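Local atomic coordinates of DNA repair protein PprA (PDB entry 6MC8), a protein that binds DNA and acts in radiation-induced DNA damage repair and genome segregation, with a capacity to form filaments. Residues V192-P197 / E286-L291; A262-T267 / K278-E283; R196-A201 / H256-S261; A46-D51 / H77-L82; T202-A207 / R297-V302. The protein carries 2 engineered substitutions. All blocks are in the same frame, centred on the assembly; numbering follows the deposited sequence.

Contact 1: residues V192-P197 / E286-L291; sequences VEVHRP and ETLDEL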
# COMPACT_ATOMS: atom_id res chain seq x y z
N VAL A 192 -4.00 -11.45 11.12
CA VAL A 192 -4.19 -11.02 12.50
C VAL A 192 -3.29 -11.85 13.39
O VAL A 192 -3.15 -13.07 13.20
CB VAL A 192 -5.68 -11.09 12.91
CG1 VAL A 192 -6.26 -12.47 12.74
CG2 VAL A 192 -5.89 -10.61 14.34
N GLU A 193 -2.61 -11.19 14.33
CA GLU A 193 -1.74 -11.84 15.29
C GLU A 193 -2.35 -11.69 16.67
O GLU A 193 -2.87 -10.63 17.01
CB GLU A 193 -0.34 -11.21 15.27
CG GLU A 193 0.65 -11.86 16.21
CD GLU A 193 2.01 -11.21 16.17
OE1 GLU A 193 2.17 -10.22 15.44
OE2 GLU A 193 2.92 -11.68 16.88
N VAL A 194 -2.32 -12.77 17.45
CA VAL A 194 -2.74 -12.77 18.84
C VAL A 194 -1.55 -13.22 19.67
O VAL A 194 -1.01 -14.31 19.45
CB VAL A 194 -3.96 -13.68 19.05
CG1 VAL A 194 -4.20 -13.93 20.51
CG2 VAL A 194 -5.18 -13.05 18.45
N HIS A 195 -1.14 -12.39 20.62
CA HIS A 195 0.13 -12.55 21.32
C HIS A 195 -0.06 -12.54 22.83
O HIS A 195 -0.61 -11.59 23.38
CB HIS A 195 1.09 -11.43 20.92
CG HIS A 195 2.41 -11.48 21.62
ND1 HIS A 195 3.40 -12.37 21.26
CD2 HIS A 195 2.91 -10.75 22.64
CE1 HIS A 195 4.45 -12.18 22.04
NE2 HIS A 195 4.18 -11.20 22.88
N ARG A 196 0.43 -13.59 23.48
CA ARG A 196 0.57 -13.61 24.94
C ARG A 196 2.04 -13.89 25.23
O ARG A 196 2.57 -14.92 24.75
CB ARG A 196 -0.32 -14.65 25.60
CG ARG A 196 -0.29 -14.55 27.12
CD ARG A 196 -1.07 -15.65 27.80
NE ARG A 196 -2.50 -15.58 27.53
CZ ARG A 196 -3.16 -16.49 26.83
NH1 ARG A 196 -2.52 -17.53 26.33
NH2 ARG A 196 -4.46 -16.35 26.64
N PRO A 197 2.73 -13.03 25.98
CA PRO A 197 4.18 -13.14 26.12
C PRO A 197 4.61 -14.38 26.90
O PRO A 197 4.06 -14.71 27.95
CB PRO A 197 4.56 -11.86 26.87
CG PRO A 197 3.46 -10.93 26.59
CD PRO A 197 2.23 -11.76 26.53
N GLU A 286 -7.88 -19.04 20.18
CA GLU A 286 -8.03 -20.45 20.53
C GLU A 286 -6.79 -21.26 20.15
O GLU A 286 -6.44 -22.23 20.83
CB GLU A 286 -9.27 -21.04 19.85
CG GLU A 286 -10.58 -20.68 20.52
CD GLU A 286 -10.79 -21.42 21.84
OE1 GLU A 286 -10.38 -22.59 21.94
OE2 GLU A 286 -11.37 -20.83 22.77
N THR A 287 -6.12 -20.87 19.06
CA THR A 287 -4.89 -21.56 18.68
C THR A 287 -3.76 -21.23 19.65
O THR A 287 -2.99 -22.11 20.03
CB THR A 287 -4.51 -21.20 17.24
OG1 THR A 287 -5.59 -21.51 16.37
CG2 THR A 287 -3.30 -21.98 16.79
N LEU A 288 -3.68 -19.97 20.09
CA LEU A 288 -2.64 -19.58 21.04
C LEU A 288 -2.86 -20.22 22.41
O LEU A 288 -1.89 -20.64 23.06
CB LEU A 288 -2.58 -18.06 21.17
CG LEU A 288 -1.55 -17.52 22.16
CD1 LEU A 288 -0.15 -17.92 21.75
CD2 LEU A 288 -1.65 -16.03 22.32
N ASP A 289 -4.11 -20.30 22.86
CA ASP A 289 -4.39 -20.87 24.17
C ASP A 289 -4.12 -22.37 24.18
O ASP A 289 -3.63 -22.91 25.17
CB ASP A 289 -5.83 -20.59 24.59
CG ASP A 289 -6.06 -19.13 24.93
OD1 ASP A 289 -5.09 -18.44 25.29
OD2 ASP A 289 -7.22 -18.68 24.85
N GLU A 290 -4.41 -23.05 23.07
CA GLU A 290 -4.18 -24.49 23.02
C GLU A 290 -2.70 -24.82 22.87
O GLU A 290 -2.22 -25.78 23.49
CB GLU A 290 -5.01 -25.12 21.90
CG GLU A 290 -4.79 -26.61 21.73
CD GLU A 290 -5.11 -27.42 22.98
OE1 GLU A 290 -6.05 -27.06 23.73
OE2 GLU A 290 -4.39 -28.40 23.25
N LEU A 291 -1.97 -24.04 22.07
CA LEU A 291 -0.54 -24.30 21.88
C LEU A 291 0.25 -24.05 23.16
O LEU A 291 1.24 -24.73 23.42
CB LEU A 291 -0.00 -23.43 20.75
CG LEU A 291 -0.34 -23.86 19.33
CD1 LEU A 291 0.00 -22.74 18.41
CD2 LEU A 291 0.44 -25.10 18.96

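Contact 2: residues A262-T267 / K278-E283; sequences AVVRET and KAMQRE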
# COMPACT_ATOMS: atom_id res chain seq x y z
N ALA A 262 0.13 -16.51 17.66
CA ALA A 262 -0.57 -17.32 16.68
C ALA A 262 -1.13 -16.39 15.62
O ALA A 262 -1.76 -15.38 15.94
CB ALA A 262 -1.69 -18.14 17.32
N VAL A 263 -0.90 -16.73 14.35
CA VAL A 263 -1.25 -15.87 13.23
C VAL A 263 -2.23 -16.61 12.33
O VAL A 263 -2.00 -17.76 11.96
CB VAL A 263 0.00 -15.44 12.44
CG1 VAL A 263 -0.37 -14.56 11.27
CG2 VAL A 263 0.99 -14.73 13.34
N VAL A 264 -3.34 -15.94 11.99
CA VAL A 264 -4.30 -16.44 11.02
C VAL A 264 -4.31 -15.50 9.83
O VAL A 264 -4.40 -14.28 10.00
CB VAL A 264 -5.71 -16.58 11.64
CG1 VAL A 264 -6.72 -17.01 10.59
CG2 VAL A 264 -5.69 -17.58 12.76
N ARG A 265 -4.20 -16.06 8.62
CA ARG A 265 -4.16 -15.29 7.39
C ARG A 265 -5.32 -15.67 6.48
O ARG A 265 -5.85 -16.78 6.55
CB ARG A 265 -2.83 -15.51 6.66
CG ARG A 265 -1.64 -14.93 7.39
CD ARG A 265 -0.36 -15.21 6.65
NE ARG A 265 0.80 -14.65 7.34
CZ ARG A 265 1.50 -15.29 8.27
NH1 ARG A 265 1.16 -16.52 8.63
NH2 ARG A 265 2.53 -14.71 8.84
N GLU A 266 -5.71 -14.72 5.64
CA GLU A 266 -6.81 -14.91 4.70
C GLU A 266 -6.52 -14.14 3.42
O GLU A 266 -6.24 -12.95 3.45
CB GLU A 266 -8.13 -14.43 5.29
CG GLU A 266 -9.31 -14.63 4.37
CD GLU A 266 -9.65 -16.09 4.13
OE1 GLU A 266 -9.44 -16.91 5.04
OE2 GLU A 266 -10.09 -16.42 3.02
N THR A 267 -6.60 -14.84 2.29
CA THR A 267 -6.33 -14.27 0.99
C THR A 267 -7.60 -14.25 0.15
O THR A 267 -8.45 -15.13 0.28
CB THR A 267 -5.25 -15.06 0.25
OG1 THR A 267 -5.72 -16.39 0.01
CG2 THR A 267 -3.99 -15.14 1.09
N LYS A 278 -13.26 -11.38 12.32
CA LYS A 278 -13.68 -11.72 13.67
C LYS A 278 -13.51 -13.22 13.93
O LYS A 278 -13.15 -13.63 15.04
CB LYS A 278 -15.13 -11.29 13.89
CG LYS A 278 -15.27 -9.96 14.58
CD LYS A 278 -16.71 -9.48 14.56
N ALA A 279 -13.73 -14.03 12.91
CA ALA A 279 -13.49 -15.46 13.03
C ALA A 279 -12.00 -15.77 12.97
O ALA A 279 -11.56 -16.82 13.45
CB ALA A 279 -14.24 -16.22 11.95
N MET A 280 -11.20 -14.87 12.39
CA MET A 280 -9.76 -15.07 12.31
C MET A 280 -9.09 -14.84 13.65
O MET A 280 -8.24 -15.63 14.08
CB MET A 280 -9.17 -14.14 11.25
CG MET A 280 -9.41 -14.54 9.82
SD MET A 280 -9.07 -13.22 8.64
CE MET A 280 -7.30 -13.08 8.79
N GLN A 281 -9.44 -13.74 14.33
CA GLN A 281 -8.89 -13.45 15.64
C GLN A 281 -9.34 -14.47 16.67
O GLN A 281 -8.57 -14.86 17.56
CB GLN A 281 -9.30 -12.04 16.07
CG GLN A 281 -8.68 -11.60 17.37
CD GLN A 281 -9.11 -10.23 17.77
OE1 GLN A 281 -9.91 -9.59 17.10
NE2 GLN A 281 -8.58 -9.75 18.89
N ARG A 282 -10.59 -14.92 16.57
CA ARG A 282 -11.11 -15.93 17.49
C ARG A 282 -10.44 -17.28 17.25
O ARG A 282 -10.27 -18.06 18.19
CB ARG A 282 -12.63 -16.03 17.32
CG ARG A 282 -13.36 -16.81 18.38
CD ARG A 282 -14.86 -16.82 18.10
NE ARG A 282 -15.42 -15.47 18.08
CZ ARG A 282 -15.95 -14.89 17.01
NH1 ARG A 282 -16.01 -15.54 15.86
NH2 ARG A 282 -16.43 -13.66 17.09
N GLU A 283 -10.04 -17.55 16.00
CA GLU A 283 -9.24 -18.73 15.72
C GLU A 283 -7.85 -18.62 16.31
O GLU A 283 -7.35 -19.58 16.91
CB GLU A 283 -9.15 -18.96 14.20
CG GLU A 283 -8.30 -20.14 13.80
CD GLU A 283 -8.19 -20.30 12.30
OE1 GLU A 283 -8.79 -19.50 11.57
OE2 GLU A 283 -7.48 -21.22 11.85

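Contact 3: residues R196-A201 / H256-S261; sequences RPATPA and HFAVSS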
# COMPACT_ATOMS: atom_id res chain seq x y z
N ARG A 196 0.43 -13.59 23.48
CA ARG A 196 0.57 -13.61 24.94
C ARG A 196 2.04 -13.89 25.23
O ARG A 196 2.57 -14.92 24.75
CB ARG A 196 -0.32 -14.65 25.60
CG ARG A 196 -0.29 -14.55 27.12
CD ARG A 196 -1.07 -15.65 27.80
NE ARG A 196 -2.50 -15.58 27.53
CZ ARG A 196 -3.16 -16.49 26.83
NH1 ARG A 196 -2.52 -17.53 26.33
NH2 ARG A 196 -4.46 -16.35 26.64
N PRO A 197 2.73 -13.03 25.98
CA PRO A 197 4.18 -13.14 26.12
C PRO A 197 4.61 -14.38 26.90
O PRO A 197 4.06 -14.71 27.95
CB PRO A 197 4.56 -11.86 26.87
CG PRO A 197 3.46 -10.93 26.59
CD PRO A 197 2.23 -11.76 26.53
N ALA A 198 5.61 -15.07 26.35
CA ALA A 198 6.14 -16.28 26.96
C ALA A 198 7.60 -16.43 26.58
O ALA A 198 7.96 -16.36 25.40
CB ALA A 198 5.35 -17.52 26.52
N THR A 199 8.44 -16.63 27.58
CA THR A 199 9.83 -17.01 27.41
C THR A 199 9.95 -18.50 27.70
O THR A 199 9.02 -19.10 28.25
CB THR A 199 10.75 -16.20 28.34
OG1 THR A 199 10.46 -16.50 29.71
CG2 THR A 199 10.57 -14.72 28.10
N PRO A 200 11.04 -19.15 27.28
CA PRO A 200 11.26 -20.54 27.70
C PRO A 200 11.40 -20.72 29.20
O PRO A 200 11.03 -21.78 29.72
CB PRO A 200 12.54 -20.93 26.96
CG PRO A 200 12.54 -20.08 25.80
CD PRO A 200 11.96 -18.78 26.18
N ALA A 201 11.92 -19.72 29.90
CA ALA A 201 11.94 -19.79 31.36
C ALA A 201 10.53 -19.67 31.93
O ALA A 201 10.20 -20.32 32.93
CB ALA A 201 12.84 -18.70 31.92
N HIS A 256 14.95 -22.98 24.74
CA HIS A 256 15.36 -21.80 24.01
C HIS A 256 14.29 -21.25 23.08
O HIS A 256 14.51 -20.22 22.44
CB HIS A 256 16.63 -22.10 23.21
CG HIS A 256 17.75 -22.62 24.06
ND1 HIS A 256 18.48 -21.81 24.90
CD2 HIS A 256 18.21 -23.88 24.25
CE1 HIS A 256 19.36 -22.55 25.55
NE2 HIS A 256 19.22 -23.80 25.17
N PHE A 257 13.14 -21.91 22.99
CA PHE A 257 12.05 -21.49 22.12
C PHE A 257 10.73 -21.77 22.82
O PHE A 257 10.53 -22.85 23.38
CB PHE A 257 12.10 -22.22 20.78
CG PHE A 257 13.21 -21.77 19.88
CD1 PHE A 257 13.02 -20.69 19.03
CD2 PHE A 257 14.44 -22.40 19.89
CE1 PHE A 257 14.03 -20.26 18.21
CE2 PHE A 257 15.46 -21.97 19.08
CZ PHE A 257 15.25 -20.90 18.23
N ALA A 258 9.84 -20.79 22.78
CA ALA A 258 8.52 -20.93 23.37
C ALA A 258 7.48 -20.34 22.43
O ALA A 258 7.78 -19.50 21.59
CB ALA A 258 8.44 -20.24 24.74
N VAL A 259 6.24 -20.79 22.60
CA VAL A 259 5.11 -20.27 21.84
C VAL A 259 4.57 -19.03 22.53
O VAL A 259 4.21 -19.08 23.71
CB VAL A 259 4.01 -21.33 21.68
CG1 VAL A 259 2.75 -20.72 21.09
CG2 VAL A 259 4.48 -22.43 20.79
N SER A 260 4.51 -17.92 21.80
CA SER A 260 3.93 -16.69 22.32
C SER A 260 2.89 -16.06 21.40
O SER A 260 2.16 -15.18 21.85
CB SER A 260 5.03 -15.66 22.61
OG SER A 260 5.64 -15.20 21.43
N SER A 261 2.79 -16.49 20.15
CA SER A 261 1.83 -15.88 19.23
C SER A 261 1.12 -16.96 18.43
O SER A 261 1.42 -18.15 18.52
CB SER A 261 2.51 -14.88 18.29
OG SER A 261 2.99 -13.76 18.99

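Contact 4: residues A46-D51 / H77-L82; sequences AGLQSD and HDRWGL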
# COMPACT_ATOMS: atom_id res chain seq x y z
N ALA A 46 7.07 -25.24 18.49
CA ALA A 46 5.95 -24.43 18.04
C ALA A 46 4.71 -25.25 17.75
O ALA A 46 3.75 -24.71 17.20
CB ALA A 46 6.35 -23.63 16.80
N GLY A 47 4.69 -26.53 18.09
CA GLY A 47 3.51 -27.34 17.92
C GLY A 47 3.38 -28.03 16.59
O GLY A 47 2.32 -28.58 16.30
N LEU A 48 4.43 -28.02 15.77
CA LEU A 48 4.36 -28.60 14.44
C LEU A 48 4.79 -30.06 14.46
O LEU A 48 5.71 -30.44 15.19
CB LEU A 48 5.24 -27.83 13.47
CG LEU A 48 4.80 -26.51 12.85
CD1 LEU A 48 4.90 -25.34 13.81
CD2 LEU A 48 5.62 -26.25 11.63
N GLN A 49 4.14 -30.84 13.63
CA GLN A 49 4.60 -32.21 13.35
C GLN A 49 5.21 -32.10 11.96
O GLN A 49 4.50 -31.94 11.02
CB GLN A 49 3.45 -33.21 13.45
CG GLN A 49 3.22 -33.73 14.85
CD GLN A 49 1.93 -34.47 14.92
OE1 GLN A 49 0.97 -34.08 14.30
NE2 GLN A 49 1.90 -35.56 15.64
N SER A 50 6.53 -32.20 11.86
CA SER A 50 7.24 -31.92 10.62
C SER A 50 7.06 -33.05 9.61
O SER A 50 7.05 -34.23 9.96
CB SER A 50 8.73 -31.71 10.91
OG SER A 50 9.44 -31.42 9.73
N ASP A 51 6.92 -32.67 8.35
CA ASP A 51 6.71 -33.61 7.26
C ASP A 51 7.95 -33.83 6.42
O ASP A 51 7.88 -34.55 5.42
CB ASP A 51 5.57 -33.12 6.36
CG ASP A 51 4.22 -33.22 7.02
OD1 ASP A 51 4.02 -34.12 7.85
OD2 ASP A 51 3.35 -32.39 6.70
N HIS A 77 7.82 -19.43 13.21
CA HIS A 77 8.07 -18.04 13.58
C HIS A 77 6.77 -17.28 13.82
O HIS A 77 6.77 -16.26 14.52
CB HIS A 77 8.91 -17.33 12.52
CG HIS A 77 10.37 -17.57 12.67
ND1 HIS A 77 11.11 -17.03 13.70
CD2 HIS A 77 11.25 -18.26 11.90
CE1 HIS A 77 12.37 -17.40 13.58
NE2 HIS A 77 12.48 -18.13 12.49
N ASP A 78 5.66 -17.75 13.25
CA ASP A 78 4.37 -17.16 13.57
C ASP A 78 3.97 -17.45 15.01
O ASP A 78 3.20 -16.71 15.62
CB ASP A 78 3.29 -17.68 12.63
CG ASP A 78 3.44 -17.17 11.23
OD1 ASP A 78 3.95 -16.05 11.05
OD2 ASP A 78 3.04 -17.88 10.29
N ARG A 79 4.51 -18.53 15.57
CA ARG A 79 4.12 -18.99 16.89
C ARG A 79 5.17 -18.70 17.95
O ARG A 79 4.81 -18.48 19.11
CB ARG A 79 3.82 -20.48 16.81
CG ARG A 79 2.61 -20.74 15.95
CD ARG A 79 2.38 -22.19 15.71
NE ARG A 79 1.13 -22.42 15.00
CZ ARG A 79 0.67 -23.62 14.68
NH1 ARG A 79 1.35 -24.70 15.03
NH2 ARG A 79 -0.47 -23.73 14.03
N TRP A 80 6.44 -18.67 17.57
CA TRP A 80 7.49 -18.23 18.49
C TRP A 80 7.32 -16.76 18.87
O TRP A 80 7.63 -16.39 20.01
CB TRP A 80 8.85 -18.47 17.85
CG TRP A 80 9.26 -19.90 17.83
CD1 TRP A 80 8.80 -20.88 18.64
CD2 TRP A 80 10.14 -20.52 16.90
NE1 TRP A 80 9.38 -22.08 18.31
CE2 TRP A 80 10.20 -21.88 17.24
CE3 TRP A 80 10.90 -20.06 15.82
CZ2 TRP A 80 11.00 -22.79 16.54
CZ3 TRP A 80 11.68 -20.96 15.13
CH2 TRP A 80 11.73 -22.30 15.49
N GLY A 81 6.81 -15.94 17.96
CA GLY A 81 6.46 -14.56 18.25
C GLY A 81 7.63 -13.66 18.56
O GLY A 81 7.59 -12.88 19.51
N LEU A 82 8.69 -13.77 17.77
CA LEU A 82 9.91 -13.03 18.04
C LEU A 82 9.87 -11.62 17.48
O LEU A 82 10.77 -10.83 17.76
CB LEU A 82 11.11 -13.79 17.47
CG LEU A 82 11.24 -15.22 18.00
CD1 LEU A 82 12.42 -15.94 17.36
CD2 LEU A 82 11.34 -15.25 19.51

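Contact 5: residues T202-A207 / R297-V302; sequences TALAKA and RRLAAV. Engineered in segment 202-207: Lys206 (natural residue Asp).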
# COMPACT_ATOMS: atom_id res chain seq x y z
N THR A 202 9.69 -18.84 31.31
CA THR A 202 8.29 -18.73 31.72
C THR A 202 7.53 -20.02 31.46
O THR A 202 6.75 -20.48 32.31
CB THR A 202 7.63 -17.56 30.98
OG1 THR A 202 8.28 -16.34 31.33
CG2 THR A 202 6.15 -17.44 31.31
N ALA A 203 7.79 -20.65 30.31
CA ALA A 203 7.07 -21.86 29.94
C ALA A 203 7.51 -23.06 30.77
O ALA A 203 6.70 -23.93 31.09
CB ALA A 203 7.25 -22.13 28.45
N LEU A 204 8.80 -23.11 31.13
CA LEU A 204 9.27 -24.19 31.99
C LEU A 204 8.83 -23.99 33.43
O LEU A 204 8.67 -24.97 34.17
CB LEU A 204 10.79 -24.31 31.90
CG LEU A 204 11.33 -24.95 30.62
CD1 LEU A 204 12.82 -24.79 30.49
CD2 LEU A 204 10.96 -26.42 30.61
N ALA A 205 8.61 -22.74 33.84
CA ALA A 205 8.16 -22.48 35.21
C ALA A 205 6.71 -22.89 35.40
O ALA A 205 6.32 -23.35 36.48
CB ALA A 205 8.35 -21.01 35.56
N LYS A 206 5.89 -22.73 34.36
CA LYS A 206 4.51 -23.20 34.44
C LYS A 206 4.44 -24.71 34.41
O LYS A 206 3.56 -25.31 35.05
CB LYS A 206 3.68 -22.60 33.30
CG LYS A 206 3.43 -21.11 33.42
CD LYS A 206 2.71 -20.59 32.21
CE LYS A 206 1.27 -21.08 32.18
NZ LYS A 206 0.49 -20.52 31.05
N ALA A 207 5.35 -25.35 33.68
CA ALA A 207 5.41 -26.81 33.67
C ALA A 207 5.96 -27.34 34.98
O ALA A 207 5.58 -28.43 35.42
CB ALA A 207 6.26 -27.29 32.51
N ARG A 297 2.03 -29.26 28.97
CA ARG A 297 2.03 -30.70 29.19
C ARG A 297 3.29 -31.35 28.65
O ARG A 297 3.84 -32.27 29.27
CB ARG A 297 0.80 -31.34 28.56
CG ARG A 297 -0.47 -31.16 29.35
CD ARG A 297 -1.57 -32.01 28.75
NE ARG A 297 -1.94 -31.53 27.43
CZ ARG A 297 -2.86 -30.60 27.21
NH1 ARG A 297 -3.50 -30.05 28.23
NH2 ARG A 297 -3.13 -30.21 25.97
N ARG A 298 3.78 -30.89 27.49
CA ARG A 298 4.92 -31.56 26.88
C ARG A 298 6.21 -31.21 27.60
O ARG A 298 7.15 -32.00 27.62
CB ARG A 298 5.00 -31.24 25.38
CG ARG A 298 5.40 -29.82 25.02
CD ARG A 298 5.22 -29.57 23.54
NE ARG A 298 6.08 -30.40 22.71
CZ ARG A 298 7.31 -30.07 22.35
NH1 ARG A 298 7.83 -28.91 22.73
NH2 ARG A 298 8.02 -30.89 21.59
N LEU A 299 6.26 -30.04 28.23
CA LEU A 299 7.42 -29.67 29.02
C LEU A 299 7.40 -30.36 30.37
O LEU A 299 8.45 -30.72 30.91
CB LEU A 299 7.49 -28.16 29.18
CG LEU A 299 7.78 -27.33 27.95
CD1 LEU A 299 7.56 -25.87 28.24
CD2 LEU A 299 9.17 -27.58 27.53
N ALA A 300 6.21 -30.56 30.94
CA ALA A 300 6.09 -31.24 32.22
C ALA A 300 6.44 -32.72 32.10
O ALA A 300 6.94 -33.33 33.05
CB ALA A 300 4.68 -31.07 32.78
N ALA A 301 6.18 -33.31 30.93
CA ALA A 301 6.56 -34.70 30.70
C ALA A 301 8.07 -34.84 30.57
O ALA A 301 8.64 -35.88 30.92
CB ALA A 301 5.85 -35.23 29.46
N VAL A 302 8.74 -33.81 30.06
CA VAL A 302 10.20 -33.82 29.95
C VAL A 302 10.83 -33.64 31.33
O VAL A 302 11.84 -34.27 31.66
CB VAL A 302 10.65 -32.75 28.94
CG1 VAL A 302 12.15 -32.56 28.95
CG2 VAL A 302 10.22 -33.14 27.55

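Contact 1: residues V192-P197 / E286-L291
Leu288 lays its CD2 methyl over the backbone of the strand end, 3.4 Å from Val194 O, while the same carbon also meets Arg196 N. That methyl has side-chain company as well: Val194 CG1 and Arg196 CB each lie 3.8 Å from Leu288 CD2. Beyond this apolar patch the contact turns ionic. Arg196 CG stands anti to the backbone N (chi1 -173°), and the chain, bent at chi3, brings the guanidinium to Asp289, where both terminal nitrogens grip one carboxylate oxygen. Arg196 NH2 reaches the syn lone pair of Asp289 OD1 at 2.6 Å, the straighter of the two bonds; Arg196 NH1 comes nearly along the C-O axis of Asp289 OD1 at 2.9 Å. Guanidinium and carboxylate are almost coplanar, 16° apart. Gln292 OE1 takes a further bond from NH1 and the Ala177 carbonyl one from NE, which fixes the rotation of the group. A methionine in place of Arg196 would probably leave the Asp289 carboxylate without its countercharge and Gln292 OE1 without this donor. In the fold, strand 189-195 runs between strands 179-186 and 261-267, and helix 274-304 packs against it: Val194 also touches Ala284 and Thr285, and Leu288 reaches on to Ala262.

Contact 2: residues A262-T267 / K278-E283
Val264 points its branched side chain at the helix and meets two helix residues at different angles. Against Met280 it lies obliquely, Val264 CG1 touching Met280 CG at 3.7 Å. Against Glu283 the side chains cross at about a right angle: the glutamate is extended beyond CG, its apolar stem passes Val264 CG2, and Glu283 OE1 ends 3.4 Å from Val264 CG1. Methyl CG2 of Val264 also rests on the helix backbone, 3.5 Å from Met280 O. Met280 leads the other way along the strand. Its chain bends at the last torsion (chi3 68°), which sets CE over the strand backbone, 3.4 Å from Val264 O, with Met280 SD 3.7 Å from Glu266 CB. The packing is van der Waals, methyls and thioether chain resting partly on carbonyl and carboxylate oxygens; Glu266 offers CB here and gives its OE1 to a salt bridge with Arg276. The axes of the two short segments are roughly antiparallel, at 154°, and approach to 7.8 Å. Strand 261-267 is an outermost strand of its antiparallel sheet within the chain. Helix 274-304 packs on one face of that sheet, where Met280 also touches Val192 of strand 189-195 and Val264 touches Ala284 farther along the helix.

Contact 3: residues R196-A201 / H256-S261
This is a packing of a loop that runs into the start of helix 200-213 against an irregular segment: residues 196-201 lead on from strand 189-195, and residues 256-261 run from helix 245-250 toward strand 261-267. They pass in nearly opposite senses, the directions from Arg196 to Pro200 and from His256 to Ser260 differing by 170°. A backbone hydrogen bond holds the strand end of the pair, Arg196 N to Ser260 O at 2.9 Å. Past it the two segments are packed by small side chains and backbone rather than paired like strands. Ser260 sets its CB 3.3 Å from Arg196 O, while its OG, turned between the backbone N and the carbonyl carbon (chi1 68°), is hydrogen-bonded to Trp80 O. Next along, the CB of Ala198 rests on the opposing backbone, 3.4 Å from Val259 O, a carbonyl that also accepts a bond from Gln292 NE2. Ala258 answers from the other side, its CB 3.7 Å from Thr199 O and 4.1 Å from Pro200 CD. The Pro200 ring closes the contact: its CG lies 3.4 Å from Phe257 N, against the peptide that joins His256 to Phe257. Thr199 occupies the N-cap position, and Pro200, which has no N-H to offer, follows in the first turn, where a helix makes no use of that hydrogen. Phe257 points away from this contact and meets the ring of Trp80. Chemically, then, one hydrogen bond fixes the end near the sheet, and beyond it methyl and ring carbons touch peptide groups, van der Waals contact carrying the rest.

Contact 4: residues A46-D51 / H77-L82
The carbonyl O of Ala46 accepts a fairly straight bond from Arg79 NH1, 3.2 Å long with an N-H...O angle of 161°, and this carbonyl belongs to a Schellman motif that ends helix 35-43. Gly47, with positive phi, is its C-prime residue: Leu48 N bonds back to Val43 O, and Gly47 N to Ala44 O. Arg79 comes from the last turn of helix 62-80. Its CG stands anti to the carbonyl carbon (chi1 -66°); CD, anti along chi2, passes 3.2 Å from Ala46 O, and the chain stays extended to NE. The acceptor lies close to the guanidinium plane, at the edge of the group. At the root of the side chain, Ala46 CB packs 4.0 Å from Arg79 CB. On the neighbouring residue Trp80, NE1 lies 3.7 Å from Ala46 CB, its N-H going to Thr45 OG1. An alanine in place of Arg79 would probably leave Ala46 O without this donor and Leu48 CD1 without its neighbour. The helix end is tied onward by backbone hydrogen bonds of Arg79 with Ser260 and Ser261. Farther along the arginine side chain, Leu48 CD1 lies 3.8 Å from Arg79 NH1, oblique to the guanidinium.

Contact 5: residues T202-A207 / R297-V302
Ala207 and Ala300 bring two helices together tightly, with CA atoms 4.7 Å apart. With no more than a methyl on either side, each methyl rests on the other helix's backbone: Ala207 CB sits 3.6 Å from Ala300 N, and Ala300 CB lies 3.8 Å from Ala207 O. The axes of these short pieces of helix 200-213 and helix 274-304 pass 8.5 Å apart at a crossing angle of -70°. Leu299 packs beside the alanines. Its CB abuts Ala207 CB at 3.7 Å, and its CG stands anti to the carbonyl carbon (chi1 -68°). Of the two branches, Leu299 CD1 goes to Ala203, 3.8 Å from Ala203 CB and also near that residue's carbonyl, and Leu299 CD2 meets Leu204 CD2 at 3.7 Å. Those two leucine side chains cross at about a right angle, CD2 against CD2.

On the sides turned from the contact lie exposed or partly exposed residues, among them charged ones. Lys206, an engineered substitution for aspartate, is exposed and its chain leads away from the partner helix. Arg297 also turns away, and Arg298 with it; their ion pairs, with Glu290 and Glu254, are long and weak. The side chains that meet between the helices are all apolar and none hydrogen-bonds across, so van der Waals contact joins the pair, and the small alanines permit the close approach.

In the fold
Helix 274-304 ties much of this together: contact 2 uses its beginning, contact 1 its middle and contact 5 its end, so that the centres of contacts 2 and 5 lie about 27 Å apart with no touch. Contacts 1 and 2, centres about 10 Å apart, reach adjacent strands of one sheet, joined where Val192 N and Val194 O meet strand 261-267. Contact 3 continues from contact 1 through the shared Arg196 and leads into contact 5. Contact 4, about 11 Å from contact 3 between centres, joins it through Ser260, and joins contact 2 through the salt bridge of Arg265 NH1 with Asp78 OD2, 2.9 Å.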